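Local structure of DyP2 (Amycolatopsis sp. ATCC 39116, 4G2C) at residues 414-417 with 418-422; 55-58 with 59-63; 483-486 with 487-491; 259-263 with 264-268. The protein is a haem-containing dye peroxidase from a lignin-reactive bacterium that binds manganese and probably oxidises dyes and other substrates with hydrogen peroxide. One frame throughout, in Å; residues are numbered along the deposited sequence.

In the fold
Following the chain, the four contacts come in the order 2, 4, 1, 3; each is a local, continuous stretch that closes before the next opens, so none nests or crosses. Contact 2 folds the loop between helix 45-53 and strand 66-74. Contact 4 closes the hairpin joining strands 255-256 and 267-278. Contact 1 starts helix 416-424 beside the haem, its centre about 26 Å from that of contact 3. Contact 3 turns strand 474-484 into the C-terminal helix 487-491. Strands 267-278 and 474-484 are sheet neighbours, and just beyond their ends A488 packs on H266, joining contacts 3 and 4. Q55 NE2 of contact 2, probably hydrogen-bonded to P485 O, ties in the loop at 55-63.

Contact 1 of 4, residues 414-417 with 418-422. With HEM (protoporphyrin IX containing Fe), chain C; ACT (acetate ion), chain E.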
loop_
_atom_site.group_PDB
_atom_site.type_symbol
_atom_site.label_atom_id
_atom_site.label_comp_id
_atom_site.label_asym_id
_atom_site.label_seq_id
_atom_site.Cartn_x
_atom_site.Cartn_y
_atom_site.Cartn_z
ATOM N N ASN A 414 5.251 10.328 -9.265
ATOM C CA ASN A 414 6.372 10.606 -8.368
ATOM C C ASN A 414 6.350 9.747 -7.113
ATOM O O ASN A 414 7.241 9.849 -6.279
ATOM C CB ASN A 414 6.403 12.087 -7.971
ATOM C CG ASN A 414 7.725 12.493 -7.319
ATOM O OD1 ASN A 414 8.807 12.219 -7.851
ATOM N ND2 ASN A 414 7.639 13.140 -6.164
ATOM N N GLN A 415 5.318 8.920 -6.981
ATOM C CA GLN A 415 5.114 8.161 -5.760
ATOM C C GLN A 415 5.007 6.664 -6.058
ATOM O O GLN A 415 6.033 5.975 -6.034
ATOM C CB GLN A 415 3.922 8.703 -4.953
ATOM C CG GLN A 415 4.271 9.926 -4.114
ATOM C CD GLN A 415 3.072 10.510 -3.408
ATOM O OE1 GLN A 415 2.107 10.922 -4.050
ATOM N NE2 GLN A 415 3.109 10.524 -2.072
ATOM N N PHE A 416 3.814 6.148 -6.374
ATOM C CA PHE A 416 3.759 4.710 -6.680
ATOM C C PHE A 416 4.673 4.335 -7.840
ATOM O O PHE A 416 5.493 3.435 -7.709
ATOM C CB PHE A 416 2.367 4.156 -6.983
ATOM C CG PHE A 416 2.429 2.823 -7.695
ATOM C CD1 PHE A 416 2.766 1.668 -6.998
ATOM C CD2 PHE A 416 2.238 2.743 -9.073
ATOM C CE1 PHE A 416 2.883 0.451 -7.644
ATOM C CE2 PHE A 416 2.346 1.525 -9.736
ATOM C CZ PHE A 416 2.670 0.374 -9.018
ATOM N N GLU A 417 4.511 5.011 -8.979
ATOM C CA GLU A 417 5.301 4.674 -10.165
ATOM C C GLU A 417 6.791 4.903 -10.009
ATOM O O GLU A 417 7.583 4.121 -10.503
ATOM C CB GLU A 417 4.795 5.409 -11.402
ATOM C CG GLU A 417 3.375 5.036 -11.789
ATOM C CD GLU A 417 2.966 5.708 -13.066
ATOM O OE1 GLU A 417 3.553 6.780 -13.368
ATOM O OE2 GLU A 417 2.092 5.152 -13.774
ATOM N N PHE A 418 7.172 5.991 -9.346
ATOM C CA PHE A 418 8.576 6.230 -9.034
ATOM C C PHE A 418 9.135 5.030 -8.259
ATOM O O PHE A 418 10.178 4.461 -8.612
ATOM C CB PHE A 418 8.718 7.525 -8.200
ATOM C CG PHE A 418 10.107 8.121 -8.214
ATOM C CD1 PHE A 418 11.067 7.714 -7.293
ATOM C CD2 PHE A 418 10.454 9.085 -9.158
ATOM C CE1 PHE A 418 12.357 8.269 -7.304
ATOM C CE2 PHE A 418 11.736 9.641 -9.189
ATOM C CZ PHE A 418 12.691 9.227 -8.256
ATOM N N THR A 419 8.435 4.646 -7.194
ATOM C CA THR A 419 8.911 3.596 -6.286
ATOM C C THR A 419 9.056 2.256 -7.013
ATOM O O THR A 419 10.063 1.553 -6.868
ATOM C CB THR A 419 7.965 3.448 -5.078
ATOM O OG1 THR A 419 8.010 4.648 -4.286
ATOM C CG2 THR A 419 8.342 2.244 -4.221
ATOM N N GLN A 420 8.056 1.928 -7.828
ATOM C CA GLN A 420 8.052 0.683 -8.592
ATOM C C GLN A 420 9.107 0.720 -9.690
ATOM O O GLN A 420 9.894 -0.224 -9.854
ATOM C CB GLN A 420 6.681 0.452 -9.230
ATOM C CG GLN A 420 6.583 -0.855 -9.983
ATOM C CD GLN A 420 6.582 -2.042 -9.045
ATOM O OE1 GLN A 420 5.727 -2.141 -8.165
ATOM N NE2 GLN A 420 7.549 -2.947 -9.216
ATOM N N GLN A 421 9.126 1.816 -10.440
ATOM C CA GLN A 421 10.001 1.909 -11.614
ATOM C C GLN A 421 11.450 2.292 -11.286
ATOM O O GLN A 421 12.382 1.567 -11.627
ATOM C CB GLN A 421 9.423 2.870 -12.664
ATOM C CG GLN A 421 10.326 2.993 -13.902
ATOM C CD GLN A 421 9.885 4.057 -14.901
ATOM O OE1 GLN A 421 8.760 4.547 -14.866
ATOM N NE2 GLN A 421 10.791 4.418 -15.803
ATOM N N ILE A 422 11.626 3.425 -10.616
ATOM C CA ILE A 422 12.942 4.029 -10.404
ATOM C C ILE A 422 13.698 3.426 -9.222
ATOM O O ILE A 422 14.910 3.588 -9.102
ATOM C CB ILE A 422 12.790 5.540 -10.129
ATOM C CG1 ILE A 422 11.914 6.173 -11.206
ATOM C CG2 ILE A 422 14.164 6.225 -9.988
ATOM C CD1 ILE A 422 12.586 6.244 -12.570
HETATM C CHA HEM C . 6.750 -2.486 3.479
HETATM C CHB HEM C . 5.441 -6.790 1.637
HETATM C CHC HEM C . 4.039 -4.662 -2.498
HETATM C CHD HEM C . 6.064 -0.543 -0.961
HETATM C C1A HEM C . 6.504 -3.833 3.352
HETATM C C2A HEM C . 6.723 -4.825 4.384
HETATM C C3A HEM C . 6.355 -6.006 3.871
HETATM C C4A HEM C . 5.893 -5.804 2.509
HETATM C CMA HEM C . 6.406 -7.365 4.589
HETATM C CAA HEM C . 7.277 -4.529 5.806
HETATM C CBA HEM C . 6.127 -4.092 6.718
HETATM C CGA HEM C . 5.851 -2.609 6.615
HETATM O O1A HEM C . 6.772 -1.791 6.793
HETATM O O2A HEM C . 4.695 -2.220 6.352
HETATM C C1B HEM C . 4.950 -6.618 0.351
HETATM C C2B HEM C . 4.416 -7.640 -0.547
HETATM C C3B HEM C . 4.032 -7.030 -1.686
HETATM C C4B HEM C . 4.286 -5.617 -1.546
HETATM C CMB HEM C . 4.343 -9.155 -0.228
HETATM C CAB HEM C . 3.388 -7.637 -2.952
HETATM C CBB HEM C . 2.771 -8.820 -2.910
HETATM C C1C HEM C . 4.538 -3.378 -2.470
HETATM C C2C HEM C . 4.555 -2.446 -3.586
HETATM C C3C HEM C . 5.103 -1.300 -3.145
HETATM C C4C HEM C . 5.450 -1.481 -1.750
HETATM C CMC HEM C . 3.997 -2.722 -5.011
HETATM C CAC HEM C . 5.379 -0.014 -3.960
HETATM C CBC HEM C . 5.462 -0.039 -5.300
HETATM C C1D HEM C . 6.379 -0.665 0.375
HETATM C C2D HEM C . 6.806 0.431 1.205
HETATM C C3D HEM C . 6.995 -0.190 2.581
HETATM C C4D HEM C . 6.689 -1.580 2.451
HETATM C CMD HEM C . 7.003 1.897 0.783
HETATM C CAD HEM C . 7.463 0.490 3.852
HETATM C CBD HEM C . 8.956 0.661 3.653
HETATM C CGD HEM C . 9.400 1.469 4.840
HETATM O O1D HEM C . 8.846 2.583 5.032
HETATM O O2D HEM C . 10.268 0.961 5.601
HETATM N NA HEM C . 5.993 -4.454 2.236
HETATM N NB HEM C . 4.846 -5.404 -0.301
HETATM N NC HEM C . 5.095 -2.755 -1.364
HETATM N ND HEM C . 6.324 -1.821 1.146
HETATM FE FE HEM C . 5.724 -3.722 0.368
HETATM C C ACT E . 4.765 14.275 -3.637
HETATM O O ACT E . 5.426 14.967 -2.813
HETATM O OXT ACT E . 5.376 13.609 -4.515
HETATM C CH3 ACT E . 3.279 14.236 -3.573
#
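T419 folds back on Q415, the N-cap residue of helix 416-424, and grips its carbonyl twice at the start of a helix that lines the haem pocket. The backbone N of T419 reaches Q415 O at 3.0 Å with a nearly straight N-H (162°), while T419 OG1 donates to the same oxygen from the opposite face of the carbonyl plane. With chi1 at -66°, T419 OG1 sits beside its own backbone N, and the methyl branch swings to the haem, T419 CG2 lying 3.7 Å from haem vinyl atom CAC. Putting an alanine here would probably cost Q415 O one of its two donors and open a gap against that vinyl group. One residue further along the helix, F416 and Q420 run side by side. The F416 ring has Q420 CB over one face, and F416 CE1 comes within 3.5 Å of haem CBC. Q420 bends at chi2, which brings Q420 OE1 back toward the porphyrin, 3.6 Å from haem CBC, while NE2 is held by N425 and I444 O. The backbone bond from Q421 N to E417 O (2.8 Å) continues the helix; the E417 carboxylate pairs with K147, in a salt bridge, and with S136. At the approach to the helix, N414 and F418 also point the same way, with amide and ring planes 71° apart and N414 OD1 3.8 Å from F418 CD2. The other end of that amide binds an acetate, probably from the crystallisation liquor, N414 ND2 donating to acetate OXT at 2.8 Å.

Contact 2 of 4, residues 55-58 with 59-63; sequences QPNI and LKAHV. With ACT (acetate ion), chain X.
Q55 is joined to L59 through a single water, which donates to Q55 O at 2.7 Å and accepts from L59 N at 3.0 Å. Next comes P56, whose CB lies 4.2 Å from H62 CD2 and so brushes the histidine ring. N57 carries the main link: its OD1 accepts from H62 N at 2.8 Å, the N-H fairly straight (161°) but the donor tilted out of the amide's carbonyl plane. With chi1 at -161°, the amide stretches across to the far limb of the loop, its plane nearly perpendicular to the H62 ring. A positive phi of 81° at N57 turns the chain here, in the loop between helix 45-53 and the first strand, 66-74, of the DyP alpha+beta barrel domain. N57 CA also faces K60 O at 3.2 Å, a CH...O contact across the turn. H62 in turn is fixed by ND1 donating to V63 O at 2.8 Å, in the ring plane, by K92 at NE2 and by stacking on H97. Last in the segment, I58 sends its side chain to F408 and V253, and its carbonyl, like that of N57, accepts from R376. Three residues later, A61 N donates to acetate O at 2.8 Å.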
loop_
_atom_site.group_PDB
_atom_site.type_symbol
_atom_site.label_atom_id
_atom_site.label_comp_id
_atom_site.label_asym_id
_atom_site.label_seq_id
_atom_site.Cartn_x
_atom_site.Cartn_y
_atom_site.Cartn_z
ATOM N N GLN A 55 -13.060 12.092 2.075
ATOM C CA GLN A 55 -13.331 10.681 2.336
ATOM C C GLN A 55 -12.404 10.121 3.409
ATOM O O GLN A 55 -11.270 10.581 3.550
ATOM C CB GLN A 55 -13.182 9.836 1.066
ATOM C CG GLN A 55 -14.185 10.126 -0.043
ATOM C CD GLN A 55 -14.040 9.135 -1.170
ATOM O OE1 GLN A 55 -13.911 7.936 -0.932
ATOM N NE2 GLN A 55 -14.034 9.623 -2.401
ATOM N N PRO A 56 -12.894 9.119 4.167
ATOM C CA PRO A 56 -12.090 8.300 5.082
ATOM C C PRO A 56 -11.037 7.473 4.324
ATOM O O PRO A 56 -11.070 7.372 3.088
ATOM C CB PRO A 56 -13.122 7.340 5.695
ATOM C CG PRO A 56 -14.452 7.963 5.451
ATOM C CD PRO A 56 -14.312 8.718 4.172
ATOM N N ASN A 57 -10.121 6.882 5.085
ATOM C CA ASN A 57 -9.119 5.949 4.571
ATOM C C ASN A 57 -7.923 6.647 3.920
ATOM O O ASN A 57 -6.949 5.996 3.549
ATOM C CB ASN A 57 -9.749 4.916 3.622
ATOM C CG ASN A 57 -8.872 3.678 3.431
ATOM O OD1 ASN A 57 -8.185 3.228 4.358
ATOM N ND2 ASN A 57 -8.887 3.127 2.231
ATOM N N ILE A 58 -7.990 7.975 3.798
ATOM C CA ILE A 58 -6.943 8.694 3.093
ATOM C C ILE A 58 -5.871 9.215 4.056
ATOM O O ILE A 58 -4.742 8.751 4.024
ATOM C CB ILE A 58 -7.514 9.821 2.192
ATOM C CG1 ILE A 58 -8.397 9.225 1.084
ATOM C CG2 ILE A 58 -6.380 10.615 1.564
ATOM C CD1 ILE A 58 -9.320 10.243 0.373
ATOM N N LEU A 59 -6.227 10.166 4.911
ATOM C CA LEU A 59 -5.281 10.692 5.902
ATOM C C LEU A 59 -4.996 9.674 7.023
ATOM O O LEU A 59 -4.001 9.778 7.742
ATOM C CB LEU A 59 -5.781 12.015 6.500
ATOM C CG LEU A 59 -5.849 13.294 5.660
ATOM C CD1 LEU A 59 -6.493 14.406 6.457
ATOM C CD2 LEU A 59 -4.462 13.756 5.154
ATOM N N LYS A 60 -5.873 8.688 7.155
ATOM C CA LYS A 60 -5.756 7.670 8.196
ATOM C C LYS A 60 -6.480 6.416 7.710
ATOM O O LYS A 60 -7.654 6.485 7.369
ATOM C CB LYS A 60 -6.439 8.178 9.463
ATOM C CG LYS A 60 -6.619 7.135 10.561
ATOM C CD LYS A 60 -5.509 7.253 11.545
ATOM C CE LYS A 60 -5.575 6.193 12.615
ATOM N NZ LYS A 60 -4.194 5.941 13.096
ATOM N N ALA A 61 -5.798 5.277 7.675
ATOM C CA ALA A 61 -6.398 4.055 7.132
ATOM C C ALA A 61 -7.725 3.692 7.817
ATOM O O ALA A 61 -7.923 3.991 8.982
ATOM C CB ALA A 61 -5.414 2.888 7.229
ATOM N N HIS A 62 -8.642 3.057 7.096
ATOM C CA HIS A 62 -9.871 2.584 7.723
ATOM C C HIS A 62 -9.736 1.083 7.948
ATOM O O HIS A 62 -9.149 0.382 7.125
ATOM C CB HIS A 62 -11.085 2.906 6.853
ATOM C CG HIS A 62 -12.398 2.847 7.581
ATOM N ND1 HIS A 62 -12.973 1.663 7.994
ATOM C CD2 HIS A 62 -13.255 3.830 7.953
ATOM C CE1 HIS A 62 -14.122 1.918 8.591
ATOM N NE2 HIS A 62 -14.313 3.224 8.584
ATOM N N VAL A 63 -10.232 0.602 9.082
ATOM C CA VAL A 63 -10.272 -0.830 9.341
ATOM C C VAL A 63 -11.058 -1.456 8.209
ATOM O O VAL A 63 -12.125 -0.959 7.842
ATOM C CB VAL A 63 -10.986 -1.147 10.686
ATOM C CG1 VAL A 63 -12.475 -0.767 10.606
ATOM C CG2 VAL A 63 -10.816 -2.620 11.064
HETATM C C ACT X . -2.192 5.723 8.977
HETATM O O ACT X . -3.134 5.017 8.552
HETATM O OXT ACT X . -1.724 6.572 8.172
HETATM C CH3 ACT X . -1.660 5.557 10.372
HETATM O O HOH W 1 -9.226 10.287 5.227
#

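Contact 3 of 4, residues 483-486 with 487-491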
loop_
_atom_site.group_PDB
_atom_site.type_symbol
_atom_site.label_atom_id
_atom_site.label_comp_id
_atom_site.label_asym_id
_atom_site.label_seq_id
_atom_site.Cartn_x
_atom_site.Cartn_y
_atom_site.Cartn_z
ATOM N N PHE A 483 -9.305 8.327 -8.774
ATOM C CA PHE A 483 -9.212 9.486 -7.921
ATOM C C PHE A 483 -10.374 9.375 -6.940
ATOM O O PHE A 483 -11.519 9.195 -7.362
ATOM C CB PHE A 483 -9.337 10.753 -8.777
ATOM C CG PHE A 483 -9.144 12.034 -8.018
ATOM C CD1 PHE A 483 -7.879 12.428 -7.604
ATOM C CD2 PHE A 483 -10.218 12.859 -7.745
ATOM C CE1 PHE A 483 -7.694 13.624 -6.904
ATOM C CE2 PHE A 483 -10.042 14.058 -7.058
ATOM C CZ PHE A 483 -8.777 14.441 -6.635
ATOM N N MET A 484 -10.104 9.446 -5.638
ATOM C CA MET A 484 -11.205 9.608 -4.694
ATOM C C MET A 484 -11.497 11.099 -4.561
ATOM O O MET A 484 -10.704 11.849 -4.004
ATOM C CB MET A 484 -10.927 9.007 -3.309
ATOM C CG MET A 484 -10.049 7.774 -3.255
ATOM S SD MET A 484 -10.516 6.288 -4.169
ATOM C CE MET A 484 -9.977 6.722 -5.809
ATOM N N PRO A 485 -12.633 11.539 -5.100
ATOM C CA PRO A 485 -13.000 12.955 -5.046
ATOM C C PRO A 485 -13.589 13.338 -3.704
ATOM O O PRO A 485 -13.860 12.482 -2.862
ATOM C CB PRO A 485 -14.066 13.077 -6.137
ATOM C CG PRO A 485 -14.660 11.719 -6.215
ATOM C CD PRO A 485 -13.562 10.753 -5.932
ATOM N N SER A 486 -13.768 14.638 -3.505
ATOM C CA SER A 486 -14.325 15.150 -2.270
ATOM C C SER A 486 -15.799 14.788 -2.170
ATOM O O SER A 486 -16.471 14.570 -3.192
ATOM C CB SER A 486 -14.161 16.665 -2.223
ATOM O OG SER A 486 -14.948 17.263 -3.239
ATOM N N LEU A 487 -16.310 14.742 -0.940
ATOM C CA LEU A 487 -17.733 14.485 -0.717
ATOM C C LEU A 487 -18.634 15.545 -1.353
ATOM O O LEU A 487 -19.677 15.214 -1.900
ATOM C CB LEU A 487 -18.048 14.346 0.775
ATOM C CG LEU A 487 -17.358 13.188 1.504
ATOM C CD1 LEU A 487 -17.786 13.123 2.978
ATOM C CD2 LEU A 487 -17.586 11.863 0.797
ATOM N N ALA A 488 -18.227 16.811 -1.275
ATOM C CA ALA A 488 -18.982 17.904 -1.878
ATOM C C ALA A 488 -19.109 17.728 -3.394
ATOM O O ALA A 488 -20.139 18.057 -3.978
ATOM C CB ALA A 488 -18.350 19.261 -1.532
ATOM N N PHE A 489 -18.070 17.200 -4.033
ATOM C CA PHE A 489 -18.177 16.911 -5.458
ATOM C C PHE A 489 -19.263 15.876 -5.716
ATOM O O PHE A 489 -20.105 16.048 -6.600
ATOM C CB PHE A 489 -16.860 16.396 -6.037
ATOM C CG PHE A 489 -17.021 15.777 -7.396
ATOM C CD1 PHE A 489 -17.106 16.578 -8.536
ATOM C CD2 PHE A 489 -17.126 14.399 -7.536
ATOM C CE1 PHE A 489 -17.270 16.007 -9.785
ATOM C CE2 PHE A 489 -17.287 13.824 -8.782
ATOM C CZ PHE A 489 -17.364 14.625 -9.905
ATOM N N LEU A 490 -19.227 14.793 -4.947
ATOM C CA LEU A 490 -20.165 13.695 -5.140
ATOM C C LEU A 490 -21.620 14.146 -4.920
ATOM O O LEU A 490 -22.515 13.749 -5.662
ATOM C CB LEU A 490 -19.806 12.517 -4.234
ATOM C CG LEU A 490 -18.440 11.862 -4.465
ATOM C CD1 LEU A 490 -18.196 10.747 -3.464
ATOM C CD2 LEU A 490 -18.269 11.344 -5.901
ATOM N N ARG A 491 -21.842 14.983 -3.909
ATOM C CA ARG A 491 -23.172 15.527 -3.640
ATOM C C ARG A 491 -23.626 16.469 -4.767
ATOM O O ARG A 491 -24.816 16.556 -5.070
ATOM C CB ARG A 491 -23.219 16.271 -2.297
ATOM C CG ARG A 491 -22.941 15.429 -1.041
ATOM C CD ARG A 491 -23.382 16.172 0.243
ATOM N NE ARG A 491 -22.778 17.504 0.351
ATOM C CZ ARG A 491 -21.542 17.725 0.799
ATOM N NH1 ARG A 491 -20.796 16.698 1.169
ATOM N NH2 ARG A 491 -21.048 18.961 0.869
#
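S486 caps helix 487-491: its OG accepts from F489 N at 3.2 Å, with an N-H...O angle of 151°. The torsion that allows this (chi1 66°) sets OG between the residue's own backbone N and carbonyl carbon, facing the first helical turn. A second polar link comes from the same residue's carbonyl, S486 O taking the N-H of L490 at 3.3 Å as the first regular helix bond. That oxygen also lies at the edge of the F489 ring, near its plane. D257 meets S486 OG from outside the turn, so the hydroxyl is shared between the helix end and the neighbouring hairpin. Without the hydroxyl, as with an alanine here, F489 N would probably lose its side-chain cap and D257 its partner. The apolar links come from P485, the residue before the cap. P485 CB is 3.6 Å from F489 CD2, and P485 CG is likewise 3.6 Å from L490 CD2, with the proline and leucine side chains crossing at about a right angle. P485 with L490, at the positions just before the cap and four residues after it, makes a hydrophobic staple over the capped turn. This corner ends strand 474-484 and packs P485 on helix 121-127, L490 on helix 77-88, and L487 and A488 against E53 at the end of helix 45-53.

Contact 4 of 4, residues 259-263 with 264-268; sequences AAPDP and TVHFG
The loop of a beta-hairpin, between strands 255-256 and 267-278, is held together here by D262 and H266, whose backbones and side chains both meet. D262 O takes two donors: H266 N at 2.8 Å in the plane of the carbonyl, and V265 N at 3.0 Å from above that plane. In the other direction D262 N donates to H266 ND1 at 3.1 Å, a bent bond (141°) whose donor stands 32° out of the imidazole plane. The bond to V265 N defines a beta-turn over 262-265 with P263 and T264 at its corners, and D262 adds an Asx turn, D262 OD1 accepting from T264 N at 2.9 Å. A chi1 of -171° turns the D262 carboxylate toward T264, whose N-H meets OD1 from above the carboxylate plane. T264 OG1 also donates to D262 OD1, but the modelled separation is too short to be trusted in detail. The imidazole is wedged among small apolar groups. V265 CG2 lies over one face, offset toward the rim, and A260 CB approaches near the ring plane, 3.5 Å from H266 CB. P261 crosses at about a right angle, P261 CD lying 3.3 Å from H266 ND1. Beyond the hairpin, A488 of helix 487-491 packs on H266, and V265 rests on E46 and T49 of helix 45-53. After H266, P263 O lies over one face of the F267 ring, 4.0 Å from F267 CE1.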
loop_
_atom_site.group_PDB
_atom_site.type_symbol
_atom_site.label_atom_id
_atom_site.label_comp_id
_atom_site.label_asym_id
_atom_site.label_seq_id
_atom_site.Cartn_x
_atom_site.Cartn_y
_atom_site.Cartn_z
ATOM N N ALA A 259 -13.098 19.462 -9.964
ATOM C CA ALA A 259 -14.497 19.639 -10.345
ATOM C C ALA A 259 -15.408 19.969 -9.159
ATOM O O ALA A 259 -16.616 20.029 -9.315
ATOM C CB ALA A 259 -15.005 18.392 -11.059
ATOM N N ALA A 260 -14.833 20.152 -7.979
ATOM C CA ALA A 260 -15.621 20.420 -6.781
ATOM C C ALA A 260 -16.102 21.867 -6.727
ATOM O O ALA A 260 -15.576 22.731 -7.423
ATOM C CB ALA A 260 -14.810 20.102 -5.547
ATOM N N PRO A 261 -17.099 22.145 -5.877
ATOM C CA PRO A 261 -17.605 23.520 -5.821
ATOM C C PRO A 261 -16.532 24.511 -5.368
ATOM O O PRO A 261 -16.555 25.665 -5.794
ATOM C CB PRO A 261 -18.742 23.430 -4.794
ATOM C CG PRO A 261 -19.117 21.973 -4.759
ATOM C CD PRO A 261 -17.826 21.251 -4.957
ATOM N N ASP A 262 -15.594 24.061 -4.534
ATOM C CA ASP A 262 -14.516 24.922 -4.055
ATOM C C ASP A 262 -13.242 24.127 -3.778
ATOM O O ASP A 262 -13.047 23.589 -2.674
ATOM C CB ASP A 262 -14.952 25.673 -2.799
ATOM C CG ASP A 262 -13.957 26.742 -2.386
ATOM O OD1 ASP A 262 -12.846 26.785 -2.960
ATOM O OD2 ASP A 262 -14.273 27.529 -1.471
ATOM N N PRO A 263 -12.368 24.043 -4.788
ATOM C CA PRO A 263 -11.106 23.310 -4.676
ATOM C C PRO A 263 -10.185 23.868 -3.600
ATOM O O PRO A 263 -9.193 23.224 -3.289
ATOM C CB PRO A 263 -10.477 23.479 -6.064
ATOM C CG PRO A 263 -11.660 23.676 -6.974
ATOM C CD PRO A 263 -12.630 24.487 -6.167
ATOM N N THR A 264 -10.503 25.022 -3.023
ATOM C CA THR A 264 -9.653 25.540 -1.957
ATOM C C THR A 264 -9.919 24.825 -0.631
ATOM O O THR A 264 -9.141 24.957 0.312
ATOM C CB THR A 264 -9.793 27.073 -1.783
ATOM O OG1 THR A 264 -11.119 27.399 -1.338
ATOM C CG2 THR A 264 -9.527 27.770 -3.100
ATOM N N VAL A 265 -11.012 24.063 -0.567
ATOM C CA VAL A 265 -11.364 23.334 0.653
ATOM C C VAL A 265 -11.858 21.918 0.363
ATOM O O VAL A 265 -12.051 21.103 1.277
ATOM C CB VAL A 265 -12.447 24.073 1.484
ATOM C CG1 VAL A 265 -11.986 25.486 1.830
ATOM C CG2 VAL A 265 -13.787 24.094 0.745
ATOM N N HIS A 266 -12.069 21.634 -0.912
ATOM C CA HIS A 266 -12.554 20.336 -1.332
ATOM C C HIS A 266 -11.425 19.529 -1.958
ATOM O O HIS A 266 -10.921 19.874 -3.029
ATOM C CB HIS A 266 -13.713 20.530 -2.291
ATOM C CG HIS A 266 -14.893 21.185 -1.650
ATOM N ND1 HIS A 266 -15.830 21.902 -2.363
ATOM C CD2 HIS A 266 -15.288 21.232 -0.355
ATOM C CE1 HIS A 266 -16.749 22.364 -1.533
ATOM N NE2 HIS A 266 -16.444 21.969 -0.309
ATOM N N PHE A 267 -11.036 18.455 -1.275
ATOM C CA PHE A 267 -9.828 17.711 -1.634
ATOM C C PHE A 267 -10.055 16.235 -1.929
ATOM O O PHE A 267 -10.949 15.601 -1.370
ATOM C CB PHE A 267 -8.774 17.848 -0.528
ATOM C CG PHE A 267 -8.111 19.194 -0.495
ATOM C CD1 PHE A 267 -8.745 20.280 0.102
ATOM C CD2 PHE A 267 -6.857 19.377 -1.070
ATOM C CE1 PHE A 267 -8.140 21.528 0.137
ATOM C CE2 PHE A 267 -6.243 20.620 -1.049
ATOM C CZ PHE A 267 -6.884 21.702 -0.441
ATOM N N GLY A 268 -9.202 15.684 -2.790
ATOM C CA GLY A 268 -9.211 14.258 -3.058
ATOM C C GLY A 268 -7.810 13.668 -3.096
ATOM O O GLY A 268 -6.839 14.315 -2.695
#